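Local atomic coordinates of CRISPR protein (Archaeoglobus fulgidus, PDB entry 4MJK), a protein that probably serves as a Cas5-type subunit of an archaeal type I-A CRISPR Cascade complex, the RNA-guided assembly that recognises invading nucleic acid. Residues F14-I18 / Y29-T35; L37-A41 / I58-L62; N65-W71 / W130-E136; V165-D171 / K251-A255. All coordinates share one frame. Residue numbers count along the deposited sequence, not the author numbering.

Contact 1 of 4, residues F14-I18 / Y29-T35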
loop_
_atom_site.group_PDB
_atom_site.type_symbol
_atom_site.label_atom_id
_atom_site.label_comp_id
_atom_site.label_asym_id
_atom_site.label_seq_id
_atom_site.Cartn_x
_atom_site.Cartn_y
_atom_site.Cartn_z
ATOM N N PHE A 14 -2.876 5.720 1.177
ATOM C CA PHE A 14 -4.079 6.124 1.888
ATOM C C PHE A 14 -5.332 5.762 1.115
ATOM O O PHE A 14 -5.286 5.475 -0.090
ATOM C CB PHE A 14 -4.068 7.637 2.111
ATOM C CG PHE A 14 -4.200 8.421 0.840
ATOM C CD1 PHE A 14 -5.447 8.844 0.398
ATOM C CD2 PHE A 14 -3.089 8.688 0.059
ATOM C CE1 PHE A 14 -5.576 9.550 -0.785
ATOM C CE2 PHE A 14 -3.212 9.397 -1.128
ATOM C CZ PHE A 14 -4.459 9.825 -1.548
ATOM N N GLN A 15 -6.458 5.774 1.822
ATOM C CA GLN A 15 -7.743 5.729 1.165
ATOM C C GLN A 15 -8.649 6.821 1.717
ATOM O O GLN A 15 -8.811 6.949 2.945
ATOM C CB GLN A 15 -8.395 4.354 1.333
ATOM C CG GLN A 15 -9.783 4.306 0.706
ATOM C CD GLN A 15 -10.333 2.899 0.597
ATOM O OE1 GLN A 15 -9.973 2.016 1.374
ATOM N NE2 GLN A 15 -11.200 2.684 -0.380
ATOM N N ALA A 16 -9.224 7.619 0.815
ATOM C CA ALA A 16 -10.205 8.626 1.213
ATOM C C ALA A 16 -11.494 8.394 0.424
ATOM O O ALA A 16 -11.599 8.753 -0.760
ATOM C CB ALA A 16 -9.672 10.027 0.966
ATOM N N ARG A 17 -12.477 7.788 1.077
ATOM C CA ARG A 17 -13.673 7.364 0.361
ATOM C C ARG A 17 -14.611 8.510 -0.057
ATOM O O ARG A 17 -15.578 8.289 -0.787
ATOM C CB ARG A 17 -14.375 6.223 1.119
ATOM C CG ARG A 17 -13.537 4.940 1.094
ATOM C CD ARG A 17 -14.140 3.832 1.922
ATOM N NE ARG A 17 -13.781 3.987 3.321
ATOM C CZ ARG A 17 -13.220 3.034 4.054
ATOM N NH1 ARG A 17 -12.983 1.842 3.517
ATOM N NH2 ARG A 17 -12.912 3.267 5.331
ATOM N N ILE A 18 -14.295 9.739 0.356
ATOM C CA ILE A 18 -15.019 10.897 -0.188
ATOM C C ILE A 18 -14.806 11.058 -1.700
ATOM O O ILE A 18 -15.452 11.883 -2.337
ATOM C CB ILE A 18 -14.720 12.238 0.548
ATOM C CG1 ILE A 18 -13.210 12.557 0.566
ATOM C CG2 ILE A 18 -15.300 12.202 1.965
ATOM C CD1 ILE A 18 -12.878 13.939 1.195
ATOM N N TYR A 29 -4.824 11.747 -6.247
ATOM C CA TYR A 29 -3.370 11.621 -6.135
ATOM C C TYR A 29 -2.944 11.816 -4.668
ATOM O O TYR A 29 -2.036 11.127 -4.175
ATOM C CB TYR A 29 -2.663 12.640 -7.036
ATOM C CG TYR A 29 -2.764 12.360 -8.520
ATOM C CD1 TYR A 29 -1.935 11.422 -9.130
ATOM C CD2 TYR A 29 -3.665 13.057 -9.322
ATOM C CE1 TYR A 29 -2.012 11.174 -10.501
ATOM C CE2 TYR A 29 -3.744 12.822 -10.698
ATOM C CZ TYR A 29 -2.918 11.878 -11.274
ATOM O OH TYR A 29 -2.982 11.629 -12.623
ATOM N N TYR A 30 -3.606 12.739 -3.961
ATOM C CA TYR A 30 -3.221 13.043 -2.576
ATOM C C TYR A 30 -4.383 13.032 -1.599
ATOM O O TYR A 30 -5.525 13.218 -1.987
ATOM C CB TYR A 30 -2.564 14.425 -2.490
ATOM C CG TYR A 30 -1.233 14.498 -3.169
ATOM C CD1 TYR A 30 -0.107 13.934 -2.579
ATOM C CD2 TYR A 30 -1.094 15.128 -4.408
ATOM C CE1 TYR A 30 1.124 13.988 -3.201
ATOM C CE2 TYR A 30 0.133 15.189 -5.035
ATOM C CZ TYR A 30 1.247 14.616 -4.418
ATOM O OH TYR A 30 2.492 14.659 -5.025
ATOM N N PRO A 31 -4.090 12.861 -0.300
ATOM C CA PRO A 31 -5.175 12.979 0.680
ATOM C C PRO A 31 -5.814 14.360 0.582
ATOM O O PRO A 31 -5.094 15.359 0.573
ATOM C CB PRO A 31 -4.446 12.851 2.025
ATOM C CG PRO A 31 -3.216 12.076 1.710
ATOM C CD PRO A 31 -2.795 12.585 0.345
ATOM N N PRO A 32 -7.148 14.416 0.492
ATOM C CA PRO A 32 -7.826 15.720 0.444
ATOM C C PRO A 32 -7.526 16.578 1.672
ATOM O O PRO A 32 -7.268 16.047 2.755
ATOM C CB PRO A 32 -9.311 15.344 0.401
ATOM C CG PRO A 32 -9.316 13.957 -0.240
ATOM C CD PRO A 32 -8.087 13.285 0.323
ATOM N N PRO A 33 -7.540 17.907 1.503
ATOM C CA PRO A 33 -7.262 18.787 2.645
ATOM C C PRO A 33 -8.298 18.666 3.777
ATOM O O PRO A 33 -7.920 18.831 4.931
ATOM C CB PRO A 33 -7.250 20.201 2.023
ATOM C CG PRO A 33 -7.970 20.072 0.727
ATOM C CD PRO A 33 -7.703 18.655 0.247
ATOM N N THR A 34 -9.561 18.372 3.480
ATOM C CA THR A 34 -10.495 18.156 4.590
ATOM C C THR A 34 -10.173 16.856 5.325
ATOM O O THR A 34 -10.488 16.711 6.511
ATOM C CB THR A 34 -11.970 18.160 4.178
ATOM O OG1 THR A 34 -12.181 17.248 3.092
ATOM C CG2 THR A 34 -12.397 19.568 3.746
ATOM N N THR A 35 -9.547 15.914 4.617
ATOM C CA THR A 35 -9.134 14.656 5.238
ATOM C C THR A 35 -7.989 14.894 6.225
ATOM O O THR A 35 -7.996 14.369 7.345
ATOM C CB THR A 35 -8.771 13.591 4.178
ATOM O OG1 THR A 35 -9.930 13.324 3.369
ATOM C CG2 THR A 35 -8.324 12.287 4.833
#
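A proline-rich run here leads into helix 33-46, the first helix of the ferredoxin-like fold of RAMP-type Cas5 proteins, and F14-I18 packs against it through apolar contacts. Y29 brings its backbone: its O lies at the edge of the F14 ring, 3.7 Å from CE2, while its N bonds the carboxylate of E199. Y30 sends its ring off the other way, edge-to-face with W71 and with its OH bonded to P231 O, yet its carbonyl C is only 3.2 Å from F14 CZ. At P31 the ring settles over the F14 face, a CH-pi contact with CG 3.8 Å from the ring centroid and 11° off the normal. P32 follows in an extended, polyproline-like conformation and occupies the N-cap position; its CD sits 3.7 Å from A16 CB, and its CG 3.8 Å from I18 CD1. P33 begins the helix and turns to the sheet, touching I69 and W71. In that first turn T34 and T35 face back toward I18, whose CD1 reaches into the corner between them and P32, 3.9 Å from T34 OG1 and 3.7 Å from T35 OG1.

Contact 2 of 4, residues L37-A41 / I58-L62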
loop_
_atom_site.group_PDB
_atom_site.type_symbol
_atom_site.label_atom_id
_atom_site.label_comp_id
_atom_site.label_asym_id
_atom_site.label_seq_id
_atom_site.Cartn_x
_atom_site.Cartn_y
_atom_site.Cartn_z
ATOM N N LEU A 37 -7.368 17.814 7.624
ATOM C CA LEU A 37 -7.974 18.589 8.716
ATOM C C LEU A 37 -8.786 17.707 9.665
ATOM O O LEU A 37 -8.795 17.941 10.862
ATOM C CB LEU A 37 -8.848 19.731 8.181
ATOM C CG LEU A 37 -8.073 20.906 7.574
ATOM C CD1 LEU A 37 -9.017 21.895 6.936
ATOM C CD2 LEU A 37 -7.181 21.601 8.619
ATOM N N GLY A 38 -9.485 16.711 9.126
ATOM C CA GLY A 38 -10.231 15.776 9.959
ATOM C C GLY A 38 -9.314 14.999 10.892
ATOM O O GLY A 38 -9.695 14.662 12.011
ATOM N N ALA A 39 -8.101 14.701 10.428
ATOM C CA ALA A 39 -7.121 14.001 11.260
ATOM C C ALA A 39 -6.642 14.892 12.403
ATOM O O ALA A 39 -6.508 14.437 13.538
ATOM C CB ALA A 39 -5.939 13.513 10.422
ATOM N N VAL A 40 -6.377 16.161 12.101
ATOM C CA VAL A 40 -6.057 17.127 13.148
ATOM C C VAL A 40 -7.203 17.183 14.171
ATOM O O VAL A 40 -6.982 17.107 15.384
ATOM C CB VAL A 40 -5.806 18.536 12.572
ATOM C CG1 VAL A 40 -5.439 19.519 13.700
ATOM C CG2 VAL A 40 -4.707 18.497 11.529
ATOM N N ALA A 41 -8.428 17.310 13.670
ATOM C CA ALA A 41 -9.601 17.396 14.533
ATOM C C ALA A 41 -9.729 16.161 15.428
ATOM O O ALA A 41 -9.967 16.283 16.629
ATOM C CB ALA A 41 -10.868 17.587 13.699
ATOM N N ILE A 58 -15.067 20.464 15.693
ATOM C CA ILE A 58 -13.730 21.046 15.682
ATOM C C ILE A 58 -13.222 21.281 14.265
ATOM O O ILE A 58 -12.504 22.242 14.013
ATOM C CB ILE A 58 -12.737 20.150 16.441
ATOM C CG1 ILE A 58 -13.125 20.088 17.919
ATOM C CG2 ILE A 58 -11.301 20.651 16.278
ATOM C CD1 ILE A 58 -12.484 18.954 18.665
ATOM N N ILE A 59 -13.590 20.409 13.338
ATOM C CA ILE A 59 -13.103 20.560 11.977
ATOM C C ILE A 59 -13.631 21.847 11.344
ATOM O O ILE A 59 -12.914 22.511 10.597
ATOM C CB ILE A 59 -13.436 19.356 11.088
ATOM C CG1 ILE A 59 -12.536 19.357 9.853
ATOM C CG2 ILE A 59 -14.888 19.379 10.677
ATOM C CD1 ILE A 59 -12.899 18.287 8.837
ATOM N N SER A 60 -14.873 22.207 11.648
ATOM C CA SER A 60 -15.413 23.456 11.132
ATOM C C SER A 60 -14.734 24.647 11.805
ATOM O O SER A 60 -14.569 25.699 11.185
ATOM C CB SER A 60 -16.941 23.520 11.274
ATOM O OG SER A 60 -17.327 23.826 12.600
ATOM N N GLU A 61 -14.320 24.477 13.059
ATOM C CA GLU A 61 -13.563 25.517 13.753
ATOM C C GLU A 61 -12.195 25.729 13.094
ATOM O O GLU A 61 -11.744 26.855 12.921
ATOM C CB GLU A 61 -13.356 25.154 15.224
ATOM C CG GLU A 61 -14.630 24.854 16.000
ATOM C CD GLU A 61 -14.373 24.642 17.485
ATOM O OE1 GLU A 61 -13.193 24.473 17.874
ATOM O OE2 GLU A 61 -15.355 24.648 18.264
ATOM N N LEU A 62 -11.529 24.635 12.739
ATOM C CA LEU A 62 -10.251 24.742 12.057
ATOM C C LEU A 62 -10.435 25.460 10.725
ATOM O O LEU A 62 -9.643 26.332 10.368
ATOM C CB LEU A 62 -9.650 23.359 11.827
ATOM C CG LEU A 62 -9.183 22.664 13.101
ATOM C CD1 LEU A 62 -8.836 21.203 12.809
ATOM C CD2 LEU A 62 -7.998 23.411 13.693
#
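Start with the hydrocarbon contacts, because they carry this helix pair. The side chain of L62 fills the groove along one side of L37-A41: its CD1 lies 3.9 Å from V40 CG1 and 4.2 Å from A41 CB, while L62 CB comes within 4.4 Å of L37 CD2. A41 is the small residue at the middle of the interface. Its CB is 4.1 Å from I59 CB and 4.0 Å from I58 CG2, and A41 and I59 have the closest CA atoms, 5.4 Å apart. I59 leaves its backbone sideways, but its trans chi1 brings CG1 to 4.1 Å from L37 CB, and the extended chain carries CD1 on to G38.

Side chain against backbone is the second kind of contact. L62 CD1 rests 3.8 Å from L37 O and 4.0 Å from A41 N, and I59 CD1 stands 3.8 Å from G38 N, against the backbone of the helix. Each helix keeps its own polar bonding, A41 N to L37 O and L62 N to I58 O, both 2.9 Å.

The short axes approach to 8.9 Å at 121°, a steep crossing. Helix 58-65, part of the connection to strand 66-73, packs here across helix 33-46, the first helix of the ferredoxin-like fold, which lies on its sheet.

Contact 3 of 4, residues N65-W71 / W130-E136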
loop_
_atom_site.group_PDB
_atom_site.type_symbol
_atom_site.label_atom_id
_atom_site.label_comp_id
_atom_site.label_asym_id
_atom_site.label_seq_id
_atom_site.Cartn_x
_atom_site.Cartn_y
_atom_site.Cartn_z
ATOM N N ASN A 65 -10.677 29.219 10.813
ATOM C CA ASN A 65 -9.425 29.912 11.088
ATOM C C ASN A 65 -8.344 29.667 10.029
ATOM O O ASN A 65 -7.265 30.261 10.080
ATOM C CB ASN A 65 -8.898 29.536 12.477
ATOM C CG ASN A 65 -9.786 30.055 13.599
ATOM O OD1 ASN A 65 -10.313 29.280 14.402
ATOM N ND2 ASN A 65 -9.957 31.379 13.656
ATOM N N LEU A 66 -8.638 28.803 9.068
ATOM C CA LEU A 66 -7.631 28.405 8.086
ATOM C C LEU A 66 -7.459 29.449 6.988
ATOM O O LEU A 66 -8.425 29.854 6.366
ATOM C CB LEU A 66 -8.002 27.061 7.456
ATOM C CG LEU A 66 -6.972 26.411 6.517
ATOM C CD1 LEU A 66 -5.767 25.869 7.282
ATOM C CD2 LEU A 66 -7.631 25.287 5.723
ATOM N N LEU A 67 -6.221 29.866 6.743
ATOM C CA LEU A 67 -5.922 30.770 5.641
ATOM C C LEU A 67 -5.350 30.025 4.434
ATOM O O LEU A 67 -5.560 30.435 3.294
ATOM C CB LEU A 67 -4.928 31.833 6.096
ATOM C CG LEU A 67 -5.514 32.753 7.172
ATOM C CD1 LEU A 67 -4.487 33.804 7.590
ATOM C CD2 LEU A 67 -6.817 33.390 6.684
ATOM N N ALA A 68 -4.611 28.946 4.694
ATOM C CA ALA A 68 -3.949 28.221 3.611
ATOM C C ALA A 68 -3.692 26.785 3.997
ATOM O O ALA A 68 -3.408 26.491 5.155
ATOM C CB ALA A 68 -2.633 28.903 3.256
ATOM N N ILE A 69 -3.773 25.886 3.017
ATOM C CA ILE A 69 -3.298 24.526 3.207
ATOM C C ILE A 69 -2.783 24.001 1.889
ATOM O O ILE A 69 -3.528 23.929 0.912
ATOM C CB ILE A 69 -4.383 23.588 3.774
ATOM C CG1 ILE A 69 -3.839 22.151 3.862
ATOM C CG2 ILE A 69 -5.645 23.639 2.929
ATOM C CD1 ILE A 69 -4.751 21.195 4.651
ATOM N N GLY A 70 -1.495 23.682 1.861
ATOM C CA GLY A 70 -0.836 23.150 0.675
ATOM C C GLY A 70 0.074 22.007 1.090
ATOM O O GLY A 70 0.367 21.842 2.276
ATOM N N TRP A 71 0.530 21.219 0.123
ATOM C CA TRP A 71 1.347 20.062 0.430
ATOM C C TRP A 71 2.178 19.703 -0.782
ATOM O O TRP A 71 1.877 20.126 -1.901
ATOM C CB TRP A 71 0.470 18.863 0.828
ATOM C CG TRP A 71 -0.543 18.503 -0.230
ATOM C CD1 TRP A 71 -0.410 17.562 -1.216
ATOM C CD2 TRP A 71 -1.824 19.115 -0.430
ATOM N NE1 TRP A 71 -1.539 17.544 -2.007
ATOM C CE2 TRP A 71 -2.417 18.496 -1.543
ATOM C CE3 TRP A 71 -2.526 20.130 0.235
ATOM C CZ2 TRP A 71 -3.683 18.836 -2.001
ATOM C CZ3 TRP A 71 -3.791 20.472 -0.224
ATOM C CH2 TRP A 71 -4.351 19.831 -1.336
ATOM N N TRP A 130 3.039 19.011 4.683
ATOM C CA TRP A 130 1.937 19.971 4.652
ATOM C C TRP A 130 2.388 21.312 5.218
ATOM O O TRP A 130 3.199 21.371 6.150
ATOM C CB TRP A 130 0.734 19.479 5.458
ATOM C CG TRP A 130 -0.242 18.644 4.674
ATOM C CD1 TRP A 130 -1.359 19.078 4.012
ATOM C CD2 TRP A 130 -0.193 17.225 4.492
ATOM N NE1 TRP A 130 -2.009 18.010 3.422
ATOM C CE2 TRP A 130 -1.309 16.862 3.700
ATOM C CE3 TRP A 130 0.690 16.229 4.915
ATOM C CZ2 TRP A 130 -1.561 15.539 3.317
ATOM C CZ3 TRP A 130 0.425 14.902 4.550
ATOM C CH2 TRP A 130 -0.684 14.574 3.751
ATOM N N PHE A 131 1.859 22.387 4.640
ATOM C CA PHE A 131 2.128 23.739 5.100
ATOM C C PHE A 131 0.749 24.349 5.289
ATOM O O PHE A 131 0.017 24.582 4.311
ATOM C CB PHE A 131 2.961 24.489 4.040
ATOM C CG PHE A 131 3.412 25.880 4.446
ATOM C CD1 PHE A 131 3.141 26.391 5.702
ATOM C CD2 PHE A 131 4.123 26.670 3.547
ATOM C CE1 PHE A 131 3.567 27.678 6.059
ATOM C CE2 PHE A 131 4.564 27.957 3.906
ATOM C CZ PHE A 131 4.278 28.452 5.163
ATOM N N LEU A 132 0.380 24.550 6.554
ATOM C CA LEU A 132 -0.904 25.123 6.923
ATOM C C LEU A 132 -0.671 26.505 7.513
ATOM O O LEU A 132 0.328 26.728 8.213
ATOM C CB LEU A 132 -1.627 24.243 7.955
ATOM C CG LEU A 132 -2.377 23.019 7.396
ATOM C CD1 LEU A 132 -1.391 21.998 6.862
ATOM C CD2 LEU A 132 -3.277 22.385 8.459
ATOM N N VAL A 133 -1.580 27.430 7.225
ATOM C CA VAL A 133 -1.503 28.766 7.809
ATOM C C VAL A 133 -2.844 29.060 8.470
ATOM O O VAL A 133 -3.881 28.853 7.853
ATOM C CB VAL A 133 -1.210 29.862 6.743
ATOM C CG1 VAL A 133 -1.199 31.257 7.404
ATOM C CG2 VAL A 133 0.126 29.596 6.021
ATOM N N PHE A 134 -2.822 29.522 9.722
ATOM C CA PHE A 134 -4.042 29.912 10.434
ATOM C C PHE A 134 -4.029 31.391 10.846
ATOM O O PHE A 134 -2.972 31.986 11.033
ATOM C CB PHE A 134 -4.241 29.049 11.683
ATOM C CG PHE A 134 -4.493 27.597 11.384
ATOM C CD1 PHE A 134 -5.772 27.150 11.093
ATOM C CD2 PHE A 134 -3.450 26.682 11.399
ATOM C CE1 PHE A 134 -6.013 25.805 10.820
ATOM C CE2 PHE A 134 -3.678 25.335 11.122
ATOM C CZ PHE A 134 -4.954 24.898 10.834
ATOM N N LYS A 135 -5.217 31.967 11.010
ATOM C CA LYS A 135 -5.342 33.374 11.381
ATOM C C LYS A 135 -4.759 33.604 12.773
ATOM O O LYS A 135 -4.206 34.672 13.053
ATOM C CB LYS A 135 -6.808 33.802 11.340
ATOM C CG LYS A 135 -7.028 35.270 11.039
ATOM C CD LYS A 135 -8.517 35.551 10.912
ATOM C CE LYS A 135 -9.217 34.370 10.249
ATOM N NZ LYS A 135 -10.698 34.534 10.244
ATOM N N GLU A 136 -4.893 32.605 13.643
ATOM C CA GLU A 136 -4.166 32.594 14.918
ATOM C C GLU A 136 -3.796 31.173 15.313
ATOM O O GLU A 136 -4.138 30.226 14.615
ATOM C CB GLU A 136 -4.993 33.220 16.033
ATOM C CG GLU A 136 -6.193 32.402 16.427
ATOM C CD GLU A 136 -7.458 32.910 15.783
ATOM O OE1 GLU A 136 -7.648 34.146 15.740
ATOM O OE2 GLU A 136 -8.261 32.077 15.312
#
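The two strands run antiparallel, at 172° with their axes 4.5 Å apart, and form neighbouring strands of the ferredoxin-like sheet. Paired bonds hold the far end: G70 N to F131 O at 3.0 Å and F131 N to G70 O at 2.8 Å. V133 N then bonds A68 O at 2.9 Å. A classic beta bulge follows, in which L67 N and A68 N both donate to V133 O, at 2.8 and 3.2 Å. L67 is the extra residue, with a helical psi of -32°, and the register shifts by one before L66 pairs with F134. K135 N to N65 O, 2.8 Å, ends the ladder.

L66, I69 and W71 share one face with W130, L132 and F134, turned to helix 33-46, whose L37, F36 and P33 pack there. On it L66 CD1 lies over the F134 ring, 4.0 Å from its centroid, and I69 CG1 touches L132 CD1 at 3.9 Å. The opposite face holds A68 and V133, their CB atoms 3.9 Å apart, under V260 of strand 258-263. L67, in the bulge, points its CB toward the partner strand, 4.0 Å from V133 CG1. At the far end W130 stacks on F36 and also receives W71, whose CB sits squarely over its five-membered ring, 3.7 Å from the centroid.

Contact 4 of 4, residues V165-D171 / K251-A255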
loop_
_atom_site.group_PDB
_atom_site.type_symbol
_atom_site.label_atom_id
_atom_site.label_comp_id
_atom_site.label_asym_id
_atom_site.label_seq_id
_atom_site.Cartn_x
_atom_site.Cartn_y
_atom_site.Cartn_z
ATOM N N VAL A 165 5.954 28.256 12.474
ATOM C CA VAL A 165 6.714 29.330 11.833
ATOM C C VAL A 165 5.915 30.621 11.743
ATOM O O VAL A 165 4.691 30.601 11.648
ATOM C CB VAL A 165 7.159 28.949 10.405
ATOM C CG1 VAL A 165 8.190 27.828 10.438
ATOM C CG2 VAL A 165 5.946 28.562 9.554
ATOM N N LYS A 166 6.618 31.750 11.788
ATOM C CA LYS A 166 5.994 33.028 11.492
ATOM C C LYS A 166 5.920 33.138 9.971
ATOM O O LYS A 166 6.850 32.741 9.277
ATOM C CB LYS A 166 6.811 34.173 12.099
ATOM C CG LYS A 166 7.222 33.916 13.544
ATOM C CD LYS A 166 8.002 35.082 14.156
ATOM C CE LYS A 166 7.073 36.063 14.852
ATOM N NZ LYS A 166 6.210 35.386 15.873
ATOM N N VAL A 167 4.804 33.627 9.446
ATOM C CA VAL A 167 4.667 33.785 7.997
ATOM C C VAL A 167 4.493 35.253 7.585
ATOM O O VAL A 167 4.004 36.072 8.366
ATOM C CB VAL A 167 3.491 32.946 7.420
ATOM C CG1 VAL A 167 3.689 31.479 7.727
ATOM C CG2 VAL A 167 2.149 33.419 7.969
ATOM N N THR A 168 4.908 35.569 6.363
ATOM C CA THR A 168 4.692 36.882 5.766
ATOM C C THR A 168 3.660 36.762 4.651
ATOM O O THR A 168 3.706 35.815 3.864
ATOM C CB THR A 168 5.994 37.418 5.143
ATOM O OG1 THR A 168 6.997 37.529 6.157
ATOM C CG2 THR A 168 5.767 38.779 4.505
ATOM N N GLN A 169 2.734 37.713 4.574
ATOM C CA GLN A 169 1.719 37.692 3.524
ATOM C C GLN A 169 2.185 38.514 2.328
ATOM O O GLN A 169 2.549 39.682 2.483
ATOM C CB GLN A 169 0.393 38.243 4.050
ATOM C CG GLN A 169 -0.818 37.886 3.196
ATOM C CD GLN A 169 -2.127 38.405 3.779
ATOM O OE1 GLN A 169 -3.179 37.773 3.643
ATOM N NE2 GLN A 169 -2.069 39.562 4.426
ATOM N N LYS A 170 2.171 37.908 1.142
ATOM C CA LYS A 170 2.578 38.587 -0.090
ATOM C C LYS A 170 1.518 38.418 -1.179
ATOM O O LYS A 170 0.670 37.530 -1.100
ATOM C CB LYS A 170 3.908 38.023 -0.597
ATOM C CG LYS A 170 5.044 37.999 0.434
ATOM C CD LYS A 170 5.977 39.201 0.289
ATOM C CE LYS A 170 7.104 39.185 1.331
ATOM N NZ LYS A 170 8.039 38.031 1.147
ATOM N N ASP A 171 1.552 39.278 -2.193
ATOM C CA ASP A 171 0.798 39.011 -3.416
ATOM C C ASP A 171 1.654 39.315 -4.647
ATOM O O ASP A 171 2.842 39.616 -4.516
ATOM C CB ASP A 171 -0.560 39.726 -3.434
ATOM C CG ASP A 171 -0.433 41.235 -3.376
ATOM O OD1 ASP A 171 0.627 41.760 -3.774
ATOM O OD2 ASP A 171 -1.405 41.890 -2.940
ATOM N N LYS A 251 -3.755 35.208 -1.380
ATOM C CA LYS A 251 -2.456 35.721 -0.980
ATOM C C LYS A 251 -1.490 34.557 -0.905
ATOM O O LYS A 251 -1.900 33.418 -0.711
ATOM C CB LYS A 251 -2.524 36.341 0.415
ATOM C CG LYS A 251 -3.512 37.498 0.577
ATOM C CD LYS A 251 -2.992 38.753 -0.104
ATOM C CE LYS A 251 -3.915 39.936 0.137
ATOM N NZ LYS A 251 -3.510 41.082 -0.710
ATOM N N ALA A 252 -0.208 34.863 -1.020
ATOM C CA ALA A 252 0.856 33.908 -0.790
ATOM C C ALA A 252 1.391 34.083 0.627
ATOM O O ALA A 252 1.579 35.215 1.089
ATOM C CB ALA A 252 1.967 34.133 -1.797
ATOM N N TYR A 253 1.631 32.975 1.322
ATOM C CA TYR A 253 2.182 33.035 2.671
ATOM C C TYR A 253 3.552 32.399 2.666
ATOM O O TYR A 253 3.724 31.286 2.168
ATOM C CB TYR A 253 1.266 32.337 3.682
ATOM C CG TYR A 253 -0.068 33.010 3.811
ATOM C CD1 TYR A 253 -0.273 34.022 4.744
ATOM C CD2 TYR A 253 -1.125 32.666 2.974
ATOM C CE1 TYR A 253 -1.502 34.659 4.850
ATOM C CE2 TYR A 253 -2.360 33.289 3.080
ATOM C CZ TYR A 253 -2.535 34.293 4.014
ATOM O OH TYR A 253 -3.754 34.923 4.112
ATOM N N GLU A 254 4.534 33.119 3.197
ATOM C CA GLU A 254 5.919 32.699 3.075
ATOM C C GLU A 254 6.615 32.590 4.421
ATOM O O GLU A 254 6.430 33.436 5.304
ATOM C CB GLU A 254 6.701 33.645 2.141
ATOM C CG GLU A 254 8.197 33.315 2.051
ATOM C CD GLU A 254 8.912 34.058 0.923
ATOM O OE1 GLU A 254 8.350 35.054 0.413
ATOM O OE2 GLU A 254 10.035 33.643 0.546
ATOM N N ALA A 255 7.398 31.526 4.572
ATOM C CA ALA A 255 8.270 31.346 5.723
ATOM C C ALA A 255 9.599 30.847 5.186
ATOM O O ALA A 255 9.718 29.690 4.775
ATOM C CB ALA A 255 7.677 30.334 6.701
#
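Here strand 250-255 extends the ferredoxin-like sheet beyond its fourth strand, 157-170, in an antiparallel ladder. T168 pairs with E254 and K170 with A252, each through two backbone bonds of 2.8 to 2.9 Å, while the short strand axes run at 147° to each other. At the V165 end, A255 makes a small bump: its CB rests against the hollow formed by V165 CG2 (3.8 Å), K166 O (3.6 Å) and V167 CG1 (4.3 Å). The Y253 ring is the large bump of the inner face. V167 flanks it, CG2 to CD1 4.1 Å; Q169 OE1 lies 2.9 Å from Y253 OH, and the Y253 hydroxyl is hydrogen-bonded to R263 O; V133 and L67 pack there too. On the other face, where A252 and E254 meet V259 of strand 258-263, K170 reaches E254 in a salt bridge, NZ to OE1 3.1 Å. K251 closes the ladder's end by stretching to D171 in another, NZ to OD2 3.2 Å; the hydrogen bond within each bridge is weak.

Overall arrangement
From the N terminus the contacts come in series; none nests in or crosses another. Contact 1 closes a short loop starting from the end of strand 13-15 and delivers the chain to helix 33-46. Contact 2 uses that same helix, folding helix 58-65 back across it, and T34 O touches I59 CD1 where the two meet. The second helix runs straight into strand 66-73, whose pairing with strand 127-134 in contact 3 closes a much longer loop and lays the sheet beneath L37. Contact 4 closes the longest, bringing the next-to-last strand, 250-255, to strand 157-170. It shares the sheet with contact 3: Y253 packs on V133 and L67 from the side away from the helices.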